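Long-range contacts in Lin2111 protein (Listeria innocua, PDB 3EDP), which probably binds DNA and regulates transcription as a GntR-family factor, although its actual cellular role is unknown: residues E26-G30 and L153-D157; F112-F117 and P216-Y221; G148-L153 and L166-Y172. All coordinates share one frame; numbering follows the deposited sequence.

Contact 1: residues E26-G30 and L153-D157; sequences EYKTG and LQAKD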
loop_
_atom_site.group_PDB
_atom_site.type_symbol
_atom_site.label_atom_id
_atom_site.label_comp_id
_atom_site.label_asym_id
_atom_site.label_seq_id
_atom_site.Cartn_x
_atom_site.Cartn_y
_atom_site.Cartn_z
ATOM N N GLU A 26 35.507 -6.587 -6.182
ATOM C CA GLU A 26 35.764 -6.516 -7.617
ATOM C C GLU A 26 34.514 -7.011 -8.340
ATOM O O GLU A 26 34.142 -6.500 -9.397
ATOM C CB GLU A 26 36.967 -7.372 -8.004
ATOM C CG GLU A 26 38.195 -7.159 -7.139
ATOM C CD GLU A 26 39.327 -8.109 -7.500
ATOM O OE1 GLU A 26 39.420 -8.505 -8.683
ATOM O OE2 GLU A 26 40.118 -8.462 -6.603
ATOM N N TYR A 27 33.882 -8.022 -7.753
ATOM C CA TYR A 27 32.571 -8.485 -8.188
ATOM C C TYR A 27 31.589 -8.255 -7.043
ATOM O O TYR A 27 31.931 -8.477 -5.878
ATOM C CB TYR A 27 32.586 -9.980 -8.519
ATOM C CG TYR A 27 33.769 -10.485 -9.322
ATOM C CD1 TYR A 27 34.319 -9.731 -10.358
ATOM C CD2 TYR A 27 34.308 -11.742 -9.069
ATOM C CE1 TYR A 27 35.393 -10.210 -11.097
ATOM C CE2 TYR A 27 35.375 -12.228 -9.802
ATOM C CZ TYR A 27 35.912 -11.460 -10.812
ATOM O OH TYR A 27 36.968 -11.954 -11.537
ATOM N N LYS A 28 30.371 -7.824 -7.361
ATOM C CA LYS A 28 29.355 -7.642 -6.325
ATOM C C LYS A 28 27.926 -7.554 -6.860
ATOM O O LYS A 28 27.703 -7.368 -8.059
ATOM C CB LYS A 28 29.670 -6.421 -5.455
ATOM C CG LYS A 28 29.654 -5.097 -6.195
ATOM C CD LYS A 28 29.668 -3.927 -5.219
ATOM C CE LYS A 28 28.446 -3.947 -4.306
ATOM N NZ LYS A 28 28.385 -2.752 -3.414
ATOM N N THR A 29 26.966 -7.699 -5.950
ATOM C CA THR A 29 25.547 -7.638 -6.282
ATOM C C THR A 29 25.213 -6.388 -7.079
ATOM O O THR A 29 25.582 -5.278 -6.696
ATOM C CB THR A 29 24.684 -7.652 -5.009
ATOM O OG1 THR A 29 25.004 -8.808 -4.231
ATOM C CG2 THR A 29 23.205 -7.676 -5.362
ATOM N N GLY A 30 24.506 -6.575 -8.190
ATOM C CA GLY A 30 24.131 -5.468 -9.047
ATOM C C GLY A 30 25.287 -5.002 -9.908
ATOM O O GLY A 30 25.108 -4.179 -10.805
ATOM N N LEU A 153 20.419 -2.263 -8.880
ATOM C CA LEU A 153 20.586 -2.070 -7.446
ATOM C C LEU A 153 21.761 -2.873 -6.891
ATOM O O LEU A 153 21.856 -4.076 -7.114
ATOM C CB LEU A 153 19.307 -2.466 -6.704
ATOM C CG LEU A 153 18.159 -1.455 -6.660
ATOM C CD1 LEU A 153 17.645 -1.162 -8.055
ATOM C CD2 LEU A 153 17.039 -1.975 -5.771
ATOM N N GLN A 154 22.654 -2.205 -6.170
ATOM C CA GLN A 154 23.654 -2.904 -5.367
ATOM C C GLN A 154 23.070 -3.152 -3.977
ATOM O O GLN A 154 21.984 -2.657 -3.666
ATOM C CB GLN A 154 24.941 -2.089 -5.274
ATOM C CG GLN A 154 25.534 -1.764 -6.635
ATOM C CD GLN A 154 26.692 -0.794 -6.555
ATOM O OE1 GLN A 154 27.368 -0.694 -5.528
ATOM N NE2 GLN A 154 26.931 -0.070 -7.645
ATOM N N ALA A 155 23.785 -3.913 -3.149
ATOM C CA ALA A 155 23.314 -4.266 -1.812
ATOM C C ALA A 155 22.854 -3.052 -0.998
ATOM O O ALA A 155 21.781 -3.073 -0.394
ATOM C CB ALA A 155 24.388 -5.040 -1.053
ATOM N N LYS A 156 23.670 -2.002 -0.993
ATOM C CA LYS A 156 23.389 -0.803 -0.211
ATOM C C LYS A 156 22.172 -0.015 -0.713
ATOM O O LYS A 156 21.699 0.897 -0.037
ATOM C CB LYS A 156 24.617 0.106 -0.188
ATOM C CG LYS A 156 25.196 0.393 -1.558
ATOM C CD LYS A 156 26.592 1.001 -1.440
ATOM C CE LYS A 156 27.274 1.115 -2.795
ATOM N NZ LYS A 156 26.522 2.001 -3.724
ATOM N N ASP A 157 21.680 -0.354 -1.901
ATOM C CA ASP A 157 20.523 0.329 -2.460
ATOM C C ASP A 157 19.214 -0.251 -1.944
ATOM O O ASP A 157 18.164 0.365 -2.086
ATOM C CB ASP A 157 20.562 0.268 -3.987
ATOM C CG ASP A 157 21.742 1.025 -4.564
ATOM O OD1 ASP A 157 21.951 2.182 -4.141
ATOM O OD2 ASP A 157 22.467 0.449 -5.407
#

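Contact 2: residues F112-F117 and P216-Y221; sequences FYAEIF and PIAIQY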
loop_
_atom_site.group_PDB
_atom_site.type_symbol
_atom_site.label_atom_id
_atom_site.label_comp_id
_atom_site.label_asym_id
_atom_site.label_seq_id
_atom_site.Cartn_x
_atom_site.Cartn_y
_atom_site.Cartn_z
ATOM N N PHE A 112 5.711 -21.127 -7.847
ATOM C CA PHE A 112 4.743 -20.251 -7.202
ATOM C C PHE A 112 4.940 -18.778 -7.556
ATOM O O PHE A 112 3.985 -18.094 -7.913
ATOM C CB PHE A 112 4.765 -20.447 -5.685
ATOM C CG PHE A 112 3.798 -19.567 -4.953
ATOM C CD1 PHE A 112 2.435 -19.800 -5.032
ATOM C CD2 PHE A 112 4.249 -18.501 -4.194
ATOM C CE1 PHE A 112 1.537 -18.986 -4.364
ATOM C CE2 PHE A 112 3.357 -17.686 -3.522
ATOM C CZ PHE A 112 1.999 -17.928 -3.607
ATOM N N TYR A 113 6.174 -18.293 -7.461
ATOM C CA TYR A 113 6.464 -16.895 -7.780
ATOM C C TYR A 113 6.491 -16.632 -9.282
ATOM O O TYR A 113 6.070 -15.570 -9.732
ATOM C CB TYR A 113 7.782 -16.440 -7.145
ATOM C CG TYR A 113 7.727 -16.357 -5.640
ATOM C CD1 TYR A 113 6.677 -15.716 -4.997
ATOM C CD2 TYR A 113 8.733 -16.903 -4.862
ATOM C CE1 TYR A 113 6.625 -15.642 -3.618
ATOM C CE2 TYR A 113 8.689 -16.832 -3.485
ATOM C CZ TYR A 113 7.633 -16.201 -2.866
ATOM O OH TYR A 113 7.598 -16.130 -1.491
ATOM N N ALA A 114 6.999 -17.593 -10.052
ATOM C CA ALA A 114 7.033 -17.468 -11.505
ATOM C C ALA A 114 5.631 -17.227 -12.050
ATOM O O ALA A 114 5.439 -16.442 -12.976
ATOM C CB ALA A 114 7.634 -18.713 -12.136
ATOM N N GLU A 115 4.655 -17.906 -11.461
ATOM C CA GLU A 115 3.269 -17.781 -11.884
ATOM C C GLU A 115 2.687 -16.412 -11.520
ATOM O O GLU A 115 1.936 -15.823 -12.299
ATOM C CB GLU A 115 2.428 -18.916 -11.290
ATOM C CG GLU A 115 0.933 -18.657 -11.279
ATOM C CD GLU A 115 0.480 -17.938 -10.019
ATOM O OE1 GLU A 115 1.049 -18.219 -8.939
ATOM O OE2 GLU A 115 -0.444 -17.100 -10.109
ATOM N N ILE A 116 3.040 -15.909 -10.339
ATOM C CA ILE A 116 2.592 -14.586 -9.913
ATOM C C ILE A 116 3.199 -13.462 -10.752
ATOM O O ILE A 116 2.495 -12.549 -11.177
ATOM C CB ILE A 116 2.912 -14.331 -8.433
ATOM C CG1 ILE A 116 2.045 -15.225 -7.546
ATOM C CG2 ILE A 116 2.691 -12.860 -8.093
ATOM C CD1 ILE A 116 2.484 -15.268 -6.095
ATOM N N PHE A 117 4.505 -13.525 -10.986
ATOM C CA PHE A 117 5.189 -12.492 -11.759
ATOM C C PHE A 117 5.011 -12.708 -13.250
ATOM O O PHE A 117 5.320 -11.830 -14.054
ATOM C CB PHE A 117 6.687 -12.460 -11.423
ATOM C CG PHE A 117 6.993 -11.850 -10.084
ATOM C CD1 PHE A 117 6.850 -10.484 -9.881
ATOM C CD2 PHE A 117 7.423 -12.638 -9.029
ATOM C CE1 PHE A 117 7.135 -9.917 -8.650
ATOM C CE2 PHE A 117 7.705 -12.078 -7.796
ATOM C CZ PHE A 117 7.559 -10.718 -7.604
ATOM N N PRO A 216 3.192 -7.141 -12.411
ATOM C CA PRO A 216 3.660 -7.249 -11.023
ATOM C C PRO A 216 5.161 -7.006 -10.982
ATOM O O PRO A 216 5.887 -7.562 -11.802
ATOM C CB PRO A 216 3.359 -8.708 -10.656
ATOM C CG PRO A 216 2.457 -9.227 -11.745
ATOM C CD PRO A 216 2.827 -8.452 -12.970
ATOM N N ILE A 217 5.616 -6.172 -10.058
ATOM C CA ILE A 217 7.037 -5.872 -9.947
ATOM C C ILE A 217 7.595 -6.282 -8.593
ATOM O O ILE A 217 8.812 -6.416 -8.433
ATOM C CB ILE A 217 7.332 -4.371 -10.194
ATOM C CG1 ILE A 217 6.625 -3.506 -9.149
ATOM C CG2 ILE A 217 6.921 -3.967 -11.616
ATOM C CD1 ILE A 217 6.881 -2.010 -9.318
ATOM N N ALA A 218 6.715 -6.497 -7.620
ATOM C CA ALA A 218 7.172 -6.870 -6.282
ATOM C C ALA A 218 6.079 -7.540 -5.456
ATOM O O ALA A 218 4.891 -7.300 -5.661
ATOM C CB ALA A 218 7.717 -5.652 -5.548
ATOM N N ILE A 219 6.493 -8.387 -4.524
ATOM C CA ILE A 219 5.569 -9.023 -3.598
ATOM C C ILE A 219 6.067 -8.840 -2.181
ATOM O O ILE A 219 7.270 -8.970 -1.917
ATOM C CB ILE A 219 5.467 -10.537 -3.847
ATOM C CG1 ILE A 219 4.937 -10.820 -5.249
ATOM C CG2 ILE A 219 4.571 -11.180 -2.801
ATOM C CD1 ILE A 219 5.074 -12.264 -5.650
ATOM N N GLN A 220 5.144 -8.560 -1.270
ATOM C CA GLN A 220 5.460 -8.474 0.155
ATOM C C GLN A 220 4.475 -9.281 0.986
ATOM O O GLN A 220 3.272 -9.269 0.724
ATOM C CB GLN A 220 5.426 -7.023 0.618
ATOM C CG GLN A 220 5.761 -6.825 2.093
ATOM C CD GLN A 220 5.833 -5.343 2.451
ATOM O OE1 GLN A 220 5.296 -4.505 1.735
ATOM N NE2 GLN A 220 6.517 -5.018 3.543
ATOM N N TYR A 221 4.994 -9.999 1.974
ATOM C CA TYR A 221 4.160 -10.693 2.939
ATOM C C TYR A 221 4.505 -10.122 4.293
ATOM O O TYR A 221 5.670 -10.074 4.671
ATOM C CB TYR A 221 4.417 -12.201 2.929
ATOM C CG TYR A 221 4.159 -12.859 1.600
ATOM C CD1 TYR A 221 2.864 -13.016 1.121
ATOM C CD2 TYR A 221 5.211 -13.318 0.816
ATOM C CE1 TYR A 221 2.623 -13.619 -0.105
ATOM C CE2 TYR A 221 4.979 -13.924 -0.405
ATOM C CZ TYR A 221 3.683 -14.077 -0.857
ATOM O OH TYR A 221 3.451 -14.677 -2.071
HETATM O O HOH W 1 6.530 -9.348 -13.909
#

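Contact 3: residues G148-L153 and L166-Y172; sequences GLYPDL and LVNSGKY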
loop_
_atom_site.group_PDB
_atom_site.type_symbol
_atom_site.label_atom_id
_atom_site.label_comp_id
_atom_site.label_asym_id
_atom_site.label_seq_id
_atom_site.Cartn_x
_atom_site.Cartn_y
_atom_site.Cartn_z
ATOM N N GLY A 148 15.577 -9.104 -12.719
ATOM C CA GLY A 148 15.384 -8.423 -13.992
ATOM C C GLY A 148 14.594 -7.127 -13.908
ATOM O O GLY A 148 14.559 -6.355 -14.861
ATOM N N LEU A 149 13.952 -6.891 -12.770
ATOM C CA LEU A 149 13.156 -5.687 -12.572
ATOM C C LEU A 149 13.907 -4.684 -11.695
ATOM O O LEU A 149 13.577 -3.500 -11.667
ATOM C CB LEU A 149 11.812 -6.047 -11.928
ATOM C CG LEU A 149 10.609 -6.346 -12.832
ATOM C CD1 LEU A 149 11.020 -6.823 -14.217
ATOM C CD2 LEU A 149 9.659 -7.331 -12.171
ATOM N N TYR A 150 14.902 -5.173 -10.956
ATOM C CA TYR A 150 15.766 -4.312 -10.143
ATOM C C TYR A 150 17.253 -4.550 -10.470
ATOM O O TYR A 150 18.080 -4.696 -9.565
ATOM C CB TYR A 150 15.476 -4.518 -8.646
ATOM C CG TYR A 150 14.036 -4.203 -8.285
ATOM C CD1 TYR A 150 13.697 -3.006 -7.666
ATOM C CD2 TYR A 150 13.011 -5.088 -8.604
ATOM C CE1 TYR A 150 12.383 -2.708 -7.353
ATOM C CE2 TYR A 150 11.691 -4.792 -8.302
ATOM C CZ TYR A 150 11.385 -3.602 -7.674
ATOM O OH TYR A 150 10.077 -3.299 -7.375
ATOM N N PRO A 151 17.593 -4.565 -11.773
ATOM C CA PRO A 151 18.916 -4.966 -12.278
ATOM C C PRO A 151 20.082 -4.132 -11.751
ATOM O O PRO A 151 21.171 -4.667 -11.571
ATOM C CB PRO A 151 18.782 -4.742 -13.795
ATOM C CG PRO A 151 17.734 -3.690 -13.909
ATOM C CD PRO A 151 16.730 -4.115 -12.879
ATOM N N ASP A 152 19.861 -2.846 -11.505
ATOM C CA ASP A 152 20.970 -1.935 -11.229
ATOM C C ASP A 152 21.249 -1.696 -9.745
ATOM O O ASP A 152 22.207 -1.007 -9.392
ATOM C CB ASP A 152 20.747 -0.603 -11.953
ATOM C CG ASP A 152 20.679 -0.766 -13.462
ATOM O OD1 ASP A 152 21.527 -1.498 -14.020
ATOM O OD2 ASP A 152 19.779 -0.164 -14.089
ATOM N N LEU A 153 20.419 -2.263 -8.880
ATOM C CA LEU A 153 20.586 -2.070 -7.446
ATOM C C LEU A 153 21.761 -2.873 -6.891
ATOM O O LEU A 153 21.856 -4.076 -7.114
ATOM C CB LEU A 153 19.307 -2.466 -6.704
ATOM C CG LEU A 153 18.159 -1.455 -6.660
ATOM C CD1 LEU A 153 17.645 -1.162 -8.055
ATOM C CD2 LEU A 153 17.039 -1.975 -5.771
ATOM N N LEU A 166 11.386 1.692 -1.935
ATOM C CA LEU A 166 12.218 0.593 -2.433
ATOM C C LEU A 166 11.590 -0.060 -3.671
ATOM O O LEU A 166 12.267 -0.308 -4.672
ATOM C CB LEU A 166 12.439 -0.466 -1.342
ATOM C CG LEU A 166 13.198 -1.727 -1.789
ATOM C CD1 LEU A 166 14.589 -1.357 -2.248
ATOM C CD2 LEU A 166 13.271 -2.775 -0.684
ATOM N N VAL A 167 10.289 -0.334 -3.599
ATOM C CA VAL A 167 9.588 -0.984 -4.705
ATOM C C VAL A 167 9.577 -0.095 -5.947
ATOM O O VAL A 167 9.570 -0.575 -7.079
ATOM C CB VAL A 167 8.144 -1.360 -4.325
ATOM C CG1 VAL A 167 7.382 -1.800 -5.552
ATOM C CG2 VAL A 167 8.141 -2.463 -3.275
ATOM N N ASN A 168 9.606 1.208 -5.716
ATOM C CA ASN A 168 9.574 2.185 -6.793
ATOM C C ASN A 168 10.953 2.428 -7.403
ATOM O O ASN A 168 11.089 3.171 -8.372
ATOM C CB ASN A 168 9.026 3.499 -6.247
ATOM C CG ASN A 168 8.479 4.382 -7.317
ATOM O OD1 ASN A 168 8.734 5.584 -7.334
ATOM N ND2 ASN A 168 7.722 3.799 -8.230
ATOM N N SER A 169 11.978 1.799 -6.838
ATOM C CA SER A 169 13.354 2.171 -7.160
ATOM C C SER A 169 14.005 1.359 -8.295
ATOM O O SER A 169 15.164 1.582 -8.636
ATOM C CB SER A 169 14.224 2.082 -5.896
ATOM O OG SER A 169 14.640 0.747 -5.673
ATOM N N GLY A 170 13.274 0.412 -8.869
ATOM C CA GLY A 170 13.826 -0.409 -9.933
ATOM C C GLY A 170 13.502 0.117 -11.325
ATOM O O GLY A 170 13.340 1.320 -11.532
ATOM N N LYS A 171 13.412 -0.801 -12.281
ATOM C CA LYS A 171 13.160 -0.473 -13.684
ATOM C C LYS A 171 11.831 0.261 -13.914
ATOM O O LYS A 171 11.767 1.206 -14.691
ATOM C CB LYS A 171 13.185 -1.767 -14.504
ATOM C CG LYS A 171 13.242 -1.596 -16.007
ATOM C CD LYS A 171 13.497 -2.946 -16.673
ATOM C CE LYS A 171 13.330 -2.872 -18.181
ATOM N NZ LYS A 171 13.411 -4.224 -18.799
ATOM N N TYR A 172 10.776 -0.180 -13.232
ATOM C CA TYR A 172 9.437 0.342 -13.462
ATOM C C TYR A 172 8.917 1.152 -12.285
ATOM O O TYR A 172 9.375 1.003 -11.160
ATOM C CB TYR A 172 8.463 -0.797 -13.763
ATOM C CG TYR A 172 8.784 -1.552 -15.022
ATOM C CD1 TYR A 172 8.350 -1.094 -16.259
ATOM C CD2 TYR A 172 9.527 -2.727 -14.978
ATOM C CE1 TYR A 172 8.651 -1.787 -17.422
ATOM C CE2 TYR A 172 9.830 -3.427 -16.133
ATOM C CZ TYR A 172 9.390 -2.953 -17.351
ATOM O OH TYR A 172 9.691 -3.649 -18.499
HETATM O O HOH W 2 10.787 -2.269 -11.417
#

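Contact 1: residues E26-G30 and L153-D157
Lys28 reaches over to Gln154 to make the one side-chain hydrogen bond across the contact, NZ donating to OE1 at 3.1 Å. The lysine chain turns at its third torsion (chi3 -61°) and meets the glutamine side chain roughly at a right angle. NZ stands 26° out of the plane of the carbonyl. A long, flexible lysine suits a span between two loops, and the neutral amide oxygen gives it a polar partner. Lys156 NZ lies 5.1 Å from Lys28 NZ, probably a mild repulsion; the side chain of Lys156 also packs on Glu84. Thr29 OG1, for its part, is hydrogen-bonded to Val73 O.

The backbones approach through weaker CA-H...O contacts. Gln154 CA lies 3.3 Å from Thr29 O, and Gly30 CA sits equally close, 3.3 Å, to Leu153 O. Glycine fits here because it lacks a side chain and easily takes a positive phi (78°).

Within 153-157, Asp157 shapes the receiving loop. Its OD2 accepts the Gln154 amide N at 2.8 Å with its anti lone pair, while Asp157 N bonds back to Gln154 O at 2.9 Å. The two bonds tie Asp157, the last residue of the 3-10 segment, to Gln154 just ahead of it.

Packing is modest: Ala155, small enough for a buried place, lies against Asn81 of helix 79-86. With few bonds and little buried surface, this is one sparse loop-to-loop contact between the GntR-type (probably winged-helix) region and the UTRA domain.

Contact 2: residues F112-F117 and P216-Y221
Phe117 and Ile219 cross at a slant, the CD1 methyl of the isoleucine lying 3.4 Å from CE2 of the ring. With CG1 anti to the carbonyl carbon (chi1 -62°) and the chain extended beyond it (chi2 168°), Ile219 sends that methyl outward from the strand, where it packs among Phe117, Ile116 and Tyr113. Its 3.5 Å approach to Ile116 CG2 is tighter than a usual van der Waals contact. A slender, branched aliphatic chain can touch several side chains at once.

The Phe117 ring also presents an edge to the strand backbone: CD1 is 3.6 Å from Pro216 O, in the ring plane, and CE1 points near Ala218 N. Pro216 slides past it in the reverse direction and brings CG to 3.4 Å from Ile116 O. Water 1 closes this end, donating to Phe117 O and to Pro216 O, each at 2.8 Å.

At the other end three aromatic side chains gather. Tyr221 comes from the opposite direction, and its OH lies at the edge of the Phe112 ring, 3.3 Å from CE2, while Ile116 CD1 lies over one face of that ring, toward the rim. Tyr113 and Tyr221 meet through their edges, with Tyr113 OH 3.6 Å from Tyr221 CE2; the same hydroxyl bonds to a bound glycerol, probably from crystallisation.

The axes of 112-117 and 216-221 make an angle of 139°, nearer antiparallel than parallel, on one side of the antiparallel sheet, where strand 215-225 lies between 137-146 and 201-211. At a classic beta bulge, Ile217 and Ala218 both face Phe209; their side chains point away from the helix, toward Val167 and Tyr150.

Contact 3: residues G148-L153 and L166-Y172
Tyr150 lays its ring along the chain at the end of helix 163-167, with the carbonyl oxygens of Leu166 and Val167 and the hydroxyl of Ser169 round its edge. Water 2 stands over one face, toward the rim, and Gly170 CA comes in obliquely to within 3.4 Å of CD1. Tyr172 is arranged differently: Lys171 CG covers part of one face, and the CD1 methyl of Leu149 touches its edge at CE2, 4.1 Å away. Tyr150 opens a type I beta turn that ends at Leu153, so the motif is a turn packed on the loop that leaves a helix.

The phenol makes the ring more than a filler. Its CG lies anti to the carbonyl carbon (chi1 -60°), which carries the OH to Val167 O, where it donates a 2.8 Å bond in the carbonyl plane, on a lone pair. Tyrosine suits the site because its carbons can pack on Ile217, Ala218 and Leu145 while its hydroxyl serves a backbone oxygen at the helix end. Gly170 suits its place too, for the bare CA lets the ring and Leu149 O come close.

Ser169 folds back on the helix: its OG and its N both donate to Leu166 O, the hydroxyl at 2.8 Å. Ser169 OG also lies 3.6 Å from Leu153 CD2, and the same methyl packs on Leu166 CD1.

The two loops are joined directly by Lys171 N, which donates to Leu149 O in an almost straight bond of 2.8 Å (175° at the hydrogen). Beside it, water 2 donates to the same Leu149 O at 3.1 Å and accepts from Tyr172 N at 2.8 Å.

In the fold
Contacts 2 and 3 belong to the UTRA domain and meet at strand 215-225: helix 110-117 lies on one side, while Tyr150 and Val167 reach Ile217 and Ala218 on the other. Contact 2 is chiefly apolar, rings and isoleucines with a water at one end, whereas contact 3 relies more on hydrogen bonds that serve loop and helix-end carbonyls. All three contacts are partly buried. Contact 1, the smallest by buried surface, links two family regions through a lysine-glutamine bond and weak backbone contacts. It shares Leu153 with contact 3, so one loop packs at the helix end and also faces the probable DNA-binding region.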